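Local coordinates for extracellular solute-binding protein family 5 (Brucella melitensis, PDB 4ONY) that probably binds a peptide-like or other small solute in the periplasm and delivers it to an ABC transporter for uptake, at residues Glu116-Pro121 and Gly165-Arg170; Ser262-Phe267 and Lys285-Pro290; Ala377-Ala382 and Asp521-Ala526. One frame throughout, in Å; residues are numbered along the deposited sequence.

Contact 1. Residues Glu116-Pro121 and Gly165-Arg170; sequences EFTLNP and GERSVR
R167 and R170 reach across to strand 114-119 at the two ends of this antiparallel pairing, R167 to the backbone of L119 and R170 to the carboxylate of E116. R167 CB lies beside L119 CB and O. After CG the chain carries on extended to CD, which sits near both L119 O and P121 CA. A bend at chi3 (-48°) then places NE, which donates a nearly straight bond to L119 O over 3.2 Å, with the oxygen lying in the guanidinium plane. Beyond it, NH1 donates to a water that itself donates to L119 O, so this carbonyl takes one bond directly and one through water. P121 CB stands 3.8 Å above one face of the guanidinium of R167, offset toward its rim.

Between the arginines runs a regular antiparallel ladder, part of the sheet that also contains strand 97-108, which hydrogen-bonds the other edge of strand 114-119. F117 and V169 form the hydrogen-bonded pair, with F117 N to V169 O at 3.0 Å and V169 N to F117 O at 2.9 Å; L119 N adds a bond to R167 O. On the face that carries F117 and V169, F117 CB meets V169 CG1 at 4.2 Å, while the phenyl ring packs on I185 and A186 of helix 181-187.

The other face is polar. T118 OG1 and S168 OG are hydrogen-bonded at 2.9 Å in a non-hydrogen-bonded backbone pair. R170 forms a side-on salt bridge with E116, NE and NH2 both donating to E116 OE1, NH2 at 3.0 Å. NH2 comes nearly along the C-O axis of OE1, NE from above the carboxylate plane, which stands 69° from the guanidinium plane. E116 OE2 bonds to T164 OG1, and R170 makes a cation-pi contact with W114.

Contact 2. Residues Ser262-Phe267 and Lys285-Pro290; sequences SLFESF and KLYDFP
F264 drives the edge of its ring into one face of Y287, an edge-to-face pair with centroids 5.2 Å apart and planes at 67°. The closest point is F264 CE1, 3.6 Å from Y287 CZ and equally close to Y287 OH. The CB of F264 points toward the 285-290 loop, and chi1 (-174°) sets CG anti to the backbone N. At the same rim, its CZ lies 3.6 Å from L286 O, which is close to the plane of the ring.

One turn along the helix, F267 packs less closely. Its CE2 comes within 4.2 Å of F289 CZ and 4.4 Å of Y287 CE2, and F264 CZ is 4.4 Å from F289 CE1. These four rings are buried, whereas L286 lies at the exposed margin, where its CB touches F264 CE2 at 4.1 Å. No hydrogen bond joins the two segments. The hydroxyl of Y287 bonds to E277 OE1, which ties down the far end of the ring.

Further rings extend the cluster: F275 meets F264 edge-to-face, W283 does the same to Y287, and W571 packs against F267. F289 is also the N-cap residue of helix 290-293. The arrangement is an aromatic cluster that packs helix 260-268 against the link between helices 280-285 and 290-293.

Contact 3. Residues Ala377-Ala382 and Asp521-Ala526; sequences APFPGA and DPAVDA
D521 OD1 accepts from A523 N at 2.9 Å, a nearly straight bond that caps the start of helix 522-533. The N-H meets this oxygen from above the carboxylate plane, 57° out of it. With D521 at the N-cap, the start of the helix presents A523 and, one turn on, A526 to the 377-382 loop.

The ring of F379 lies flat over A523. F379 CB points toward the helix, and chi1 (-56°) sets CG anti to the carbonyl carbon, beside the backbone N. A523 CA sits over the centre of one face, a CH-pi contact 3.8 Å from the centroid and 11° off the ring normal. P378 CB covers the opposite face, nearer its rim, so the ring is sandwiched between its own loop and the helix. A523 CB packs on F379 CG, while A526 CB touches F379 CZ at 3.6 Å and is equally close to CE2. P522 meets F379 CE1 mainly with its carbonyl oxygen, at 3.8 Å, its CB lying farther off.

F379 opens a type I beta turn that ends at A382, and the turn brings A382 CB to within 3.7 Å of A523 CB. No hydrogen bond crosses between the segments; the join rests on apolar and CH-pi contact, and the capping bond of D521 is made within its own segment.

The three contacts are separate from one another, in order along the chain. Their centres lie about 50 Å apart for contacts 1 and 2, about 46 Å for contacts 1 and 3, and about 51 Å for contacts 2 and 3; contacts 2 and 3 are on opposite sides of the chain's centre. Their chemistry differs as well: contact 1 joins neighbouring strands through backbone and charged groups, whereas contacts 2 and 3 seat aromatic rings without a hydrogen bond across. The F267 side chain of contact 2 is about 11 Å from the bound 1-ethoxy-2-(2-ethoxyethoxy)ethane, which is not known to be the natural solute. A further tie is S266, whose OG bonds to Y257 of that ligand's pocket.

Contact 1. Residues Glu116-Pro121 and Gly165-Arg170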
ATOM      1  N   GLU A 116       8.774 -24.462   9.838  1.00 22.68           N
ATOM      2  CA  GLU A 116       8.558 -24.912  11.203  1.00 23.98           C
ATOM      3  C   GLU A 116       8.897 -23.789  12.201  1.00 22.34           C
ATOM      4  O   GLU A 116       9.921 -23.150  12.080  1.00 21.88           O
ATOM      5  CB  GLU A 116       9.372 -26.186  11.480  1.00 25.72           C
ATOM      6  CG  GLU A 116       9.248 -26.710  12.921  1.00 28.42           C
ATOM      7  CD  GLU A 116       9.839 -28.126  13.097  1.00 31.93           C
ATOM      8  OE1 GLU A 116      10.352 -28.702  12.132  1.00 33.65           O
ATOM      9  OE2 GLU A 116       9.729 -28.726  14.174  1.00 36.63           O
ATOM     10  N   PHE A 117       8.003 -23.563  13.155  1.00 21.39           N
ATOM     11  CA  PHE A 117       8.111 -22.482  14.136  1.00 20.38           C
ATOM     12  C   PHE A 117       8.204 -23.091  15.491  1.00 20.75           C
ATOM     13  O   PHE A 117       7.498 -24.082  15.776  1.00 22.19           O
ATOM     14  CB  PHE A 117       6.855 -21.614  14.099  1.00 19.75           C
ATOM     15  CG  PHE A 117       6.594 -20.984  12.759  1.00 19.35           C
ATOM     16  CD1 PHE A 117       7.249 -19.804  12.384  1.00 18.68           C
ATOM     17  CD2 PHE A 117       5.688 -21.553  11.878  1.00 18.70           C
ATOM     18  CE1 PHE A 117       7.007 -19.210  11.145  1.00 18.23           C
ATOM     19  CE2 PHE A 117       5.472 -20.983  10.640  1.00 18.53           C
ATOM     20  CZ  PHE A 117       6.116 -19.806  10.273  1.00 18.34           C
ATOM     21  N   THR A 118       9.037 -22.518  16.337  1.00 19.87           N
ATOM     22  CA  THR A 118       9.089 -22.913  17.723  1.00 20.26           C
ATOM     23  C   THR A 118       8.672 -21.707  18.534  1.00 19.78           C
ATOM     24  O   THR A 118       9.274 -20.644  18.411  1.00 18.45           O
ATOM     25  CB  THR A 118      10.484 -23.404  18.107  1.00 20.98           C
ATOM     26  OG1 THR A 118      10.866 -24.426  17.193  1.00 21.56           O
ATOM     27  CG2 THR A 118      10.541 -23.940  19.546  1.00 21.68           C
ATOM     28  N   LEU A 119       7.604 -21.880  19.313  1.00 20.13           N
ATOM     29  CA  LEU A 119       7.033 -20.803  20.105  1.00 20.90           C
ATOM     30  C   LEU A 119       7.927 -20.454  21.287  1.00 21.67           C
ATOM     31  O   LEU A 119       8.631 -21.302  21.829  1.00 22.46           O
ATOM     32  CB  LEU A 119       5.656 -21.184  20.638  1.00 21.50           C
ATOM     33  CG  LEU A 119       4.612 -21.604  19.587  1.00 21.45           C
ATOM     34  CD1 LEU A 119       3.303 -22.011  20.264  1.00 21.76           C
ATOM     35  CD2 LEU A 119       4.387 -20.455  18.633  1.00 21.47           C
ATOM     36  N   ASN A 120       7.890 -19.186  21.653  1.00 21.29           N
ATOM     37  CA  ASN A 120       8.601 -18.689  22.802  1.00 21.70           C
ATOM     38  C   ASN A 120       7.923 -19.202  24.078  1.00 21.99           C
ATOM     39  O   ASN A 120       6.703 -19.066  24.227  1.00 20.97           O
ATOM     40  CB  ASN A 120       8.554 -17.161  22.759  1.00 21.45           C
ATOM     41  CG  ASN A 120       9.471 -16.531  23.779  1.00 21.70           C
ATOM     42  OD1 ASN A 120       9.406 -16.866  24.989  1.00 22.42           O
ATOM     43  ND2 ASN A 120      10.308 -15.610  23.328  1.00 20.90           N
ATOM     44  N   PRO A 121       8.685 -19.824  24.978  1.00 22.70           N
ATOM     45  CA  PRO A 121       7.986 -20.395  26.160  1.00 23.35           C
ATOM     46  C   PRO A 121       7.345 -19.365  27.091  1.00 22.99           C
ATOM     47  O   PRO A 121       6.487 -19.724  27.886  1.00 22.41           O
ATOM     48  CB  PRO A 121       9.078 -21.173  26.885  1.00 24.36           C
ATOM     49  CG  PRO A 121      10.375 -20.609  26.366  1.00 24.39           C
ATOM     50  CD  PRO A 121      10.111 -20.164  24.947  1.00 23.19           C
ATOM     51  N   GLY A 165       6.987 -30.969  18.484  1.00 35.03           N
ATOM     52  CA  GLY A 165       7.736 -30.934  19.762  1.00 35.89           C
ATOM     53  C   GLY A 165       6.849 -30.235  20.762  1.00 36.03           C
ATOM     54  O   GLY A 165       5.738 -29.837  20.412  1.00 35.82           O
ATOM     55  N   GLU A 166       7.336 -30.028  21.979  1.00 34.79           N
ATOM     56  CA  GLU A 166       6.505 -29.436  23.006  1.00 35.32           C
ATOM     57  C   GLU A 166       5.937 -28.101  22.560  1.00 34.18           C
ATOM     58  O   GLU A 166       4.783 -27.813  22.856  1.00 34.53           O
ATOM     59  CB  GLU A 166       7.243 -29.235  24.343  1.00 39.24           C
ATOM     60  CG  GLU A 166       6.322 -28.519  25.324  1.00 43.74           C
ATOM     61  CD  GLU A 166       6.762 -28.537  26.768  1.00 48.80           C
ATOM     62  OE1 GLU A 166       7.990 -28.653  27.051  1.00 50.48           O
ATOM     63  OE2 GLU A 166       5.842 -28.396  27.615  1.00 53.72           O
ATOM     64  N   ARG A 167       6.754 -27.304  21.858  1.00 31.57           N
ATOM     65  CA  ARG A 167       6.382 -25.968  21.453  1.00 31.95           C
ATOM     66  C   ARG A 167       6.602 -25.727  19.961  1.00 28.90           C
ATOM     67  O   ARG A 167       6.657 -24.571  19.551  1.00 26.48           O
ATOM     68  CB  ARG A 167       7.165 -24.935  22.256  1.00 35.60           C
ATOM     69  CG  ARG A 167       6.997 -25.078  23.747  1.00 41.52           C
ATOM     70  CD  ARG A 167       7.532 -23.900  24.479  1.00 45.82           C
ATOM     71  NE  ARG A 167       8.853 -23.574  24.000  1.00 53.44           N
ATOM     72  CZ  ARG A 167       9.965 -24.215  24.354  1.00 60.82           C
ATOM     73  NH1 ARG A 167      11.129 -23.822  23.842  1.00 61.71           N
ATOM     74  NH2 ARG A 167       9.928 -25.239  25.217  1.00 61.26           N
ATOM     75  N   SER A 168       6.715 -26.796  19.159  1.00 27.33           N
ATOM     76  CA  SER A 168       7.008 -26.667  17.711  1.00 26.89           C
ATOM     77  C   SER A 168       5.876 -27.108  16.806  1.00 24.72           C
ATOM     78  O   SER A 168       5.246 -28.128  17.034  1.00 24.67           O
ATOM     79  CB  SER A 168       8.223 -27.493  17.327  1.00 28.29           C
ATOM     80  OG  SER A 168       9.375 -26.823  17.738  1.00 31.40           O
ATOM     81  N   VAL A 169       5.677 -26.364  15.737  1.00 23.35           N
ATOM     82  CA  VAL A 169       4.645 -26.663  14.772  1.00 22.49           C
ATOM     83  C   VAL A 169       5.181 -26.537  13.361  1.00 22.29           C
ATOM     84  O   VAL A 169       5.807 -25.553  13.007  1.00 22.99           O
ATOM     85  CB  VAL A 169       3.389 -25.808  15.011  1.00 21.93           C
ATOM     86  CG1 VAL A 169       3.675 -24.290  14.901  1.00 20.86           C
ATOM     87  CG2 VAL A 169       2.314 -26.202  14.036  1.00 21.99           C
ATOM     88  N   ARG A 170       4.912 -27.528  12.536  1.00 23.73           N
ATOM     89  CA  ARG A 170       5.383 -27.543  11.158  1.00 25.15           C
ATOM     90  C   ARG A 170       4.233 -27.512  10.149  1.00 24.24           C
ATOM     91  O   ARG A 170       3.281 -28.259  10.277  1.00 24.69           O
ATOM     92  CB  ARG A 170       6.247 -28.783  10.893  1.00 28.01           C
ATOM     93  CG  ARG A 170       6.704 -28.842   9.444  1.00 31.67           C
ATOM     94  CD  ARG A 170       7.524 -30.073   9.073  1.00 35.78           C
ATOM     95  NE  ARG A 170       8.867 -30.005   9.636  1.00 40.33           N
ATOM     96  CZ  ARG A 170       9.999 -30.399   9.023  1.00 47.98           C
ATOM     97  NH1 ARG A 170       9.986 -30.914   7.784  1.00 49.22           N
ATOM     98  NH2 ARG A 170      11.171 -30.292   9.662  1.00 47.94           N
TER
HETATM   99  O   HOH W   1      11.506 -21.420  21.911  1.00 32.68           O

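Contact 2. Residues Ser262-Phe267 and Lys285-Pro290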
ATOM      1  N   SER A 262     -14.485  17.825  11.166  1.00 18.72           N
ATOM      2  CA  SER A 262     -14.800  17.540  12.562  1.00 19.09           C
ATOM      3  C   SER A 262     -13.556  17.006  13.291  1.00 17.89           C
ATOM      4  O   SER A 262     -13.249  17.407  14.399  1.00 17.25           O
ATOM      5  CB  SER A 262     -15.934  16.485  12.605  1.00 19.88           C
ATOM      6  OG  SER A 262     -16.281  16.197  13.954  1.00 20.97           O
ATOM      7  N   LEU A 263     -12.847  16.107  12.619  1.00 17.45           N
ATOM      8  CA  LEU A 263     -11.646  15.496  13.144  1.00 16.99           C
ATOM      9  C   LEU A 263     -10.558  16.584  13.353  1.00 17.08           C
ATOM     10  O   LEU A 263     -10.002  16.716  14.453  1.00 15.79           O
ATOM     11  CB  LEU A 263     -11.181  14.403  12.189  1.00 16.64           C
ATOM     12  CG  LEU A 263     -10.256  13.313  12.760  1.00 16.45           C
ATOM     13  CD1 LEU A 263     -10.317  12.084  11.871  1.00 16.50           C
ATOM     14  CD2 LEU A 263      -8.816  13.796  12.867  1.00 16.10           C
ATOM     15  N   PHE A 264     -10.329  17.390  12.315  1.00 16.68           N
ATOM     16  CA  PHE A 264      -9.351  18.474  12.348  1.00 16.96           C
ATOM     17  C   PHE A 264      -9.648  19.470  13.474  1.00 17.66           C
ATOM     18  O   PHE A 264      -8.758  19.830  14.228  1.00 17.80           O
ATOM     19  CB  PHE A 264      -9.294  19.159  10.978  1.00 16.56           C
ATOM     20  CG  PHE A 264      -8.215  20.204  10.824  1.00 17.16           C
ATOM     21  CD1 PHE A 264      -6.876  19.860  10.897  1.00 17.00           C
ATOM     22  CD2 PHE A 264      -8.551  21.537  10.545  1.00 17.83           C
ATOM     23  CE1 PHE A 264      -5.890  20.820  10.736  1.00 17.38           C
ATOM     24  CE2 PHE A 264      -7.549  22.501  10.390  1.00 18.85           C
ATOM     25  CZ  PHE A 264      -6.215  22.129  10.462  1.00 17.59           C
ATOM     26  N   GLU A 265     -10.900  19.865  13.635  1.00 18.59           N
ATOM     27  CA  GLU A 265     -11.276  20.772  14.721  1.00 19.82           C
ATOM     28  C   GLU A 265     -10.953  20.173  16.098  1.00 18.13           C
ATOM     29  O   GLU A 265     -10.522  20.871  17.020  1.00 16.94           O
ATOM     30  CB  GLU A 265     -12.754  21.155  14.644  1.00 22.15           C
ATOM     31  CG  GLU A 265     -13.096  22.109  13.518  1.00 24.86           C
ATOM     32  CD  GLU A 265     -12.357  23.433  13.615  1.00 27.44           C
ATOM     33  OE1 GLU A 265     -12.283  23.980  14.743  1.00 32.21           O
ATOM     34  OE2 GLU A 265     -11.828  23.900  12.578  1.00 29.57           O
ATOM     35  N   SER A 266     -11.172  18.875  16.242  1.00 17.20           N
ATOM     36  CA  SER A 266     -10.907  18.221  17.524  1.00 17.05           C
ATOM     37  C   SER A 266      -9.369  18.162  17.781  1.00 17.16           C
ATOM     38  O   SER A 266      -8.921  18.293  18.932  1.00 17.41           O
ATOM     39  CB  SER A 266     -11.516  16.831  17.499  1.00 17.07           C
ATOM     40  OG  SER A 266     -11.410  16.183  18.747  1.00 17.71           O
ATOM     41  N   PHE A 267      -8.565  17.985  16.714  1.00 16.31           N
ATOM     42  CA  PHE A 267      -7.111  18.133  16.799  1.00 16.01           C
ATOM     43  C   PHE A 267      -6.726  19.552  17.261  1.00 16.34           C
ATOM     44  O   PHE A 267      -5.879  19.707  18.152  1.00 15.97           O
ATOM     45  CB  PHE A 267      -6.427  17.824  15.468  1.00 15.52           C
ATOM     46  CG  PHE A 267      -4.942  18.124  15.463  1.00 15.26           C
ATOM     47  CD1 PHE A 267      -4.074  17.390  16.248  1.00 15.45           C
ATOM     48  CD2 PHE A 267      -4.435  19.133  14.692  1.00 15.12           C
ATOM     49  CE1 PHE A 267      -2.719  17.672  16.277  1.00 15.34           C
ATOM     50  CE2 PHE A 267      -3.077  19.410  14.685  1.00 15.51           C
ATOM     51  CZ  PHE A 267      -2.216  18.689  15.485  1.00 15.21           C
ATOM     52  N   LYS A 285      -2.579  26.076   4.041  1.00 19.98           N
ATOM     53  CA  LYS A 285      -3.406  27.223   4.432  1.00 20.81           C
ATOM     54  C   LYS A 285      -3.891  27.231   5.879  1.00 19.51           C
ATOM     55  O   LYS A 285      -4.059  28.303   6.458  1.00 18.73           O
ATOM     56  CB  LYS A 285      -4.686  27.228   3.578  1.00 21.51           C
ATOM     57  CG  LYS A 285      -4.427  27.461   2.113  1.00 22.74           C
ATOM     58  CD  LYS A 285      -3.881  28.849   1.872  1.00 24.41           C
ATOM     59  CE  LYS A 285      -3.994  29.238   0.407  1.00 25.78           C
ATOM     60  NZ  LYS A 285      -3.611  30.664   0.207  1.00 27.33           N
ATOM     61  N   LEU A 286      -4.237  26.054   6.418  1.00 17.91           N
ATOM     62  CA  LEU A 286      -5.068  26.013   7.619  1.00 18.13           C
ATOM     63  C   LEU A 286      -4.353  25.699   8.898  1.00 17.78           C
ATOM     64  O   LEU A 286      -5.004  25.493   9.929  1.00 17.75           O
ATOM     65  CB  LEU A 286      -6.289  25.081   7.420  1.00 18.61           C
ATOM     66  CG  LEU A 286      -7.230  25.466   6.263  1.00 19.57           C
ATOM     67  CD1 LEU A 286      -8.437  24.533   6.142  1.00 20.04           C
ATOM     68  CD2 LEU A 286      -7.700  26.899   6.385  1.00 20.73           C
ATOM     69  N   TYR A 287      -3.019  25.706   8.885  1.00 17.10           N
ATOM     70  CA  TYR A 287      -2.265  25.505  10.104  1.00 17.06           C
ATOM     71  C   TYR A 287      -1.709  26.841  10.596  1.00 17.89           C
ATOM     72  O   TYR A 287      -0.617  26.912  11.141  1.00 17.98           O
ATOM     73  CB  TYR A 287      -1.153  24.460   9.896  1.00 16.29           C
ATOM     74  CG  TYR A 287      -1.654  23.033   9.758  1.00 15.13           C
ATOM     75  CD1 TYR A 287      -2.229  22.593   8.590  1.00 15.08           C
ATOM     76  CD2 TYR A 287      -1.557  22.118  10.809  1.00 15.12           C
ATOM     77  CE1 TYR A 287      -2.699  21.291   8.476  1.00 14.68           C
ATOM     78  CE2 TYR A 287      -2.021  20.818  10.689  1.00 14.40           C
ATOM     79  CZ  TYR A 287      -2.568  20.406   9.508  1.00 14.22           C
ATOM     80  OH  TYR A 287      -3.044  19.114   9.350  1.00 14.17           O
ATOM     81  N   ASP A 288      -2.484  27.890  10.375  1.00 18.67           N
ATOM     82  CA  ASP A 288      -2.185  29.241  10.840  1.00 19.73           C
ATOM     83  C   ASP A 288      -2.852  29.539  12.199  1.00 20.13           C
ATOM     84  O   ASP A 288      -3.176  30.646  12.468  1.00 23.62           O
ATOM     85  CB  ASP A 288      -2.656  30.287   9.786  1.00 19.88           C
ATOM     86  CG  ASP A 288      -4.148  30.125   9.364  1.00 20.37           C
ATOM     87  OD1 ASP A 288      -4.798  29.102   9.681  1.00 20.45           O
ATOM     88  OD2 ASP A 288      -4.667  30.990   8.642  1.00 19.96           O
ATOM     89  N   PHE A 289      -3.085  28.563  13.037  1.00 20.03           N
ATOM     90  CA  PHE A 289      -3.725  28.786  14.335  1.00 19.83           C
ATOM     91  C   PHE A 289      -2.651  28.899  15.424  1.00 20.03           C
ATOM     92  O   PHE A 289      -1.501  28.524  15.189  1.00 20.11           O
ATOM     93  CB  PHE A 289      -4.767  27.700  14.638  1.00 19.47           C
ATOM     94  CG  PHE A 289      -4.242  26.291  14.610  1.00 18.84           C
ATOM     95  CD1 PHE A 289      -4.215  25.573  13.440  1.00 18.56           C
ATOM     96  CD2 PHE A 289      -3.845  25.664  15.777  1.00 18.89           C
ATOM     97  CE1 PHE A 289      -3.785  24.240  13.433  1.00 18.23           C
ATOM     98  CE2 PHE A 289      -3.399  24.344  15.771  1.00 18.63           C
ATOM     99  CZ  PHE A 289      -3.384  23.629  14.601  1.00 17.83           C
ATOM    100  N   PRO A 290      -2.985  29.523  16.564  1.00 21.16           N
ATOM    101  CA  PRO A 290      -1.962  29.998  17.505  1.00 21.24           C
ATOM    102  C   PRO A 290      -1.016  28.941  18.008  1.00 20.65           C
ATOM    103  O   PRO A 290       0.183  29.211  18.100  1.00 20.87           O
ATOM    104  CB  PRO A 290      -2.788  30.551  18.670  1.00 21.99           C
ATOM    105  CG  PRO A 290      -4.030  31.066  18.021  1.00 22.38           C
ATOM    106  CD  PRO A 290      -4.321  30.070  16.901  1.00 21.69           C
TER

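Contact 3. Residues Ala377-Ala382 and Asp521-Ala526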
ATOM      1  N   ALA A 377      15.427  -8.724 -24.033  1.00 16.15           N
ATOM      2  CA  ALA A 377      15.926  -8.988 -25.394  1.00 16.96           C
ATOM      3  C   ALA A 377      14.925  -9.760 -26.284  1.00 17.23           C
ATOM      4  O   ALA A 377      14.807  -9.503 -27.460  1.00 18.17           O
ATOM      5  CB  ALA A 377      17.242  -9.752 -25.310  1.00 17.51           C
ATOM      6  N   PRO A 378      14.148 -10.683 -25.719  1.00 17.41           N
ATOM      7  CA  PRO A 378      13.167 -11.352 -26.566  1.00 17.85           C
ATOM      8  C   PRO A 378      11.958 -10.486 -26.975  1.00 18.20           C
ATOM      9  O   PRO A 378      11.125 -10.959 -27.739  1.00 17.66           O
ATOM     10  CB  PRO A 378      12.657 -12.497 -25.665  1.00 18.23           C
ATOM     11  CG  PRO A 378      13.783 -12.744 -24.717  1.00 18.71           C
ATOM     12  CD  PRO A 378      14.266 -11.344 -24.419  1.00 17.94           C
ATOM     13  N   PHE A 379      11.875  -9.235 -26.496  1.00 17.74           N
ATOM     14  CA  PHE A 379      10.722  -8.404 -26.726  1.00 17.15           C
ATOM     15  C   PHE A 379      11.170  -7.095 -27.310  1.00 17.23           C
ATOM     16  O   PHE A 379      11.038  -6.049 -26.678  1.00 16.93           O
ATOM     17  CB  PHE A 379       9.950  -8.205 -25.411  1.00 17.04           C
ATOM     18  CG  PHE A 379       9.551  -9.496 -24.775  1.00 17.41           C
ATOM     19  CD1 PHE A 379       8.478 -10.258 -25.315  1.00 17.21           C
ATOM     20  CD2 PHE A 379      10.273 -10.004 -23.702  1.00 17.09           C
ATOM     21  CE1 PHE A 379       8.157 -11.468 -24.760  1.00 16.92           C
ATOM     22  CE2 PHE A 379       9.954 -11.217 -23.154  1.00 16.69           C
ATOM     23  CZ  PHE A 379       8.890 -11.935 -23.675  1.00 16.92           C
ATOM     24  N   PRO A 380      11.718  -7.110 -28.528  0.50 18.11           N
ATOM     25  CA  PRO A 380      12.464  -5.941 -29.005  0.50 18.20           C
ATOM     26  C   PRO A 380      11.707  -4.598 -29.083  0.50 18.16           C
ATOM     27  O   PRO A 380      12.343  -3.535 -29.015  0.50 18.67           O
ATOM     28  CB  PRO A 380      12.953  -6.374 -30.409  0.50 18.96           C
ATOM     29  CG  PRO A 380      12.080  -7.536 -30.795  0.50 19.31           C
ATOM     30  CD  PRO A 380      11.727  -8.227 -29.498  0.50 19.03           C
ATOM     31  N   GLY A 381      10.396  -4.624 -29.260  0.50 17.29           N
ATOM     32  CA  GLY A 381       9.646  -3.365 -29.354  0.50 17.01           C
ATOM     33  C   GLY A 381       9.094  -2.792 -28.052  0.50 16.33           C
ATOM     34  O   GLY A 381       8.541  -1.676 -28.043  0.50 16.40           O
ATOM     35  N   ALA A 382       9.263  -3.536 -26.962  1.00 15.34           N
ATOM     36  CA  ALA A 382       8.503  -3.380 -25.733  1.00 15.21           C
ATOM     37  C   ALA A 382       8.889  -2.169 -24.881  1.00 15.18           C
ATOM     38  O   ALA A 382       8.052  -1.653 -24.139  1.00 15.00           O
ATOM     39  CB  ALA A 382       8.602  -4.628 -24.910  1.00 15.44           C
ATOM     40  N   ASP A 521       0.189  -8.064 -23.200  1.00 16.10           N
ATOM     41  CA  ASP A 521       1.450  -7.973 -23.898  1.00 16.35           C
ATOM     42  C   ASP A 521       2.306  -9.076 -23.307  1.00 16.59           C
ATOM     43  O   ASP A 521       2.541  -9.114 -22.108  1.00 15.73           O
ATOM     44  CB  ASP A 521       2.113  -6.627 -23.661  1.00 16.57           C
ATOM     45  CG  ASP A 521       3.405  -6.446 -24.458  1.00 17.64           C
ATOM     46  OD1 ASP A 521       3.975  -7.441 -24.941  1.00 19.21           O
ATOM     47  OD2 ASP A 521       3.876  -5.288 -24.554  1.00 18.98           O
ATOM     48  N   PRO A 522       2.769  -9.985 -24.160  1.00 16.96           N
ATOM     49  CA  PRO A 522       3.663 -11.011 -23.627  1.00 16.83           C
ATOM     50  C   PRO A 522       4.890 -10.463 -22.883  1.00 15.74           C
ATOM     51  O   PRO A 522       5.448 -11.171 -22.057  1.00 15.32           O
ATOM     52  CB  PRO A 522       4.102 -11.775 -24.880  1.00 17.67           C
ATOM     53  CG  PRO A 522       3.028 -11.502 -25.914  1.00 18.19           C
ATOM     54  CD  PRO A 522       2.487 -10.134 -25.607  1.00 16.99           C
ATOM     55  N   ALA A 523       5.368  -9.262 -23.204  1.00 14.76           N
ATOM     56  CA  ALA A 523       6.536  -8.723 -22.464  1.00 14.22           C
ATOM     57  C   ALA A 523       6.152  -8.432 -21.027  1.00 14.09           C
ATOM     58  O   ALA A 523       6.939  -8.663 -20.101  1.00 14.61           O
ATOM     59  CB  ALA A 523       7.104  -7.484 -23.141  1.00 14.00           C
ATOM     60  N   VAL A 524       4.941  -7.916 -20.821  1.00 13.29           N
ATOM     61  CA  VAL A 524       4.464  -7.636 -19.466  1.00 12.87           C
ATOM     62  C   VAL A 524       4.368  -8.955 -18.723  1.00 13.20           C
ATOM     63  O   VAL A 524       4.863  -9.093 -17.602  1.00 12.90           O
ATOM     64  CB  VAL A 524       3.085  -6.925 -19.478  1.00 12.66           C
ATOM     65  CG1 VAL A 524       2.448  -6.953 -18.092  1.00 12.90           C
ATOM     66  CG2 VAL A 524       3.183  -5.498 -20.017  1.00 12.25           C
ATOM     67  N   ASP A 525       3.698  -9.931 -19.330  1.00 13.44           N
ATOM     68  CA  ASP A 525       3.552 -11.226 -18.683  1.00 13.97           C
ATOM     69  C   ASP A 525       4.904 -11.805 -18.308  1.00 13.76           C
ATOM     70  O   ASP A 525       5.071 -12.339 -17.206  1.00 13.24           O
ATOM     71  CB  ASP A 525       2.795 -12.213 -19.550  1.00 14.59           C
ATOM     72  CG  ASP A 525       1.334 -11.790 -19.820  1.00 15.31           C
ATOM     73  OD1 ASP A 525       0.790 -10.859 -19.232  1.00 15.71           O
ATOM     74  OD2 ASP A 525       0.705 -12.405 -20.680  1.00 16.71           O
ATOM     75  N   ALA A 526       5.873 -11.708 -19.209  1.00 13.92           N
ATOM     76  CA  ALA A 526       7.217 -12.259 -18.953  1.00 14.17           C
ATOM     77  C   ALA A 526       7.946 -11.549 -17.789  1.00 14.00           C
ATOM     78  O   ALA A 526       8.655 -12.201 -17.012  1.00 13.84           O
ATOM     79  CB  ALA A 526       8.076 -12.191 -20.205  1.00 14.90           C
TER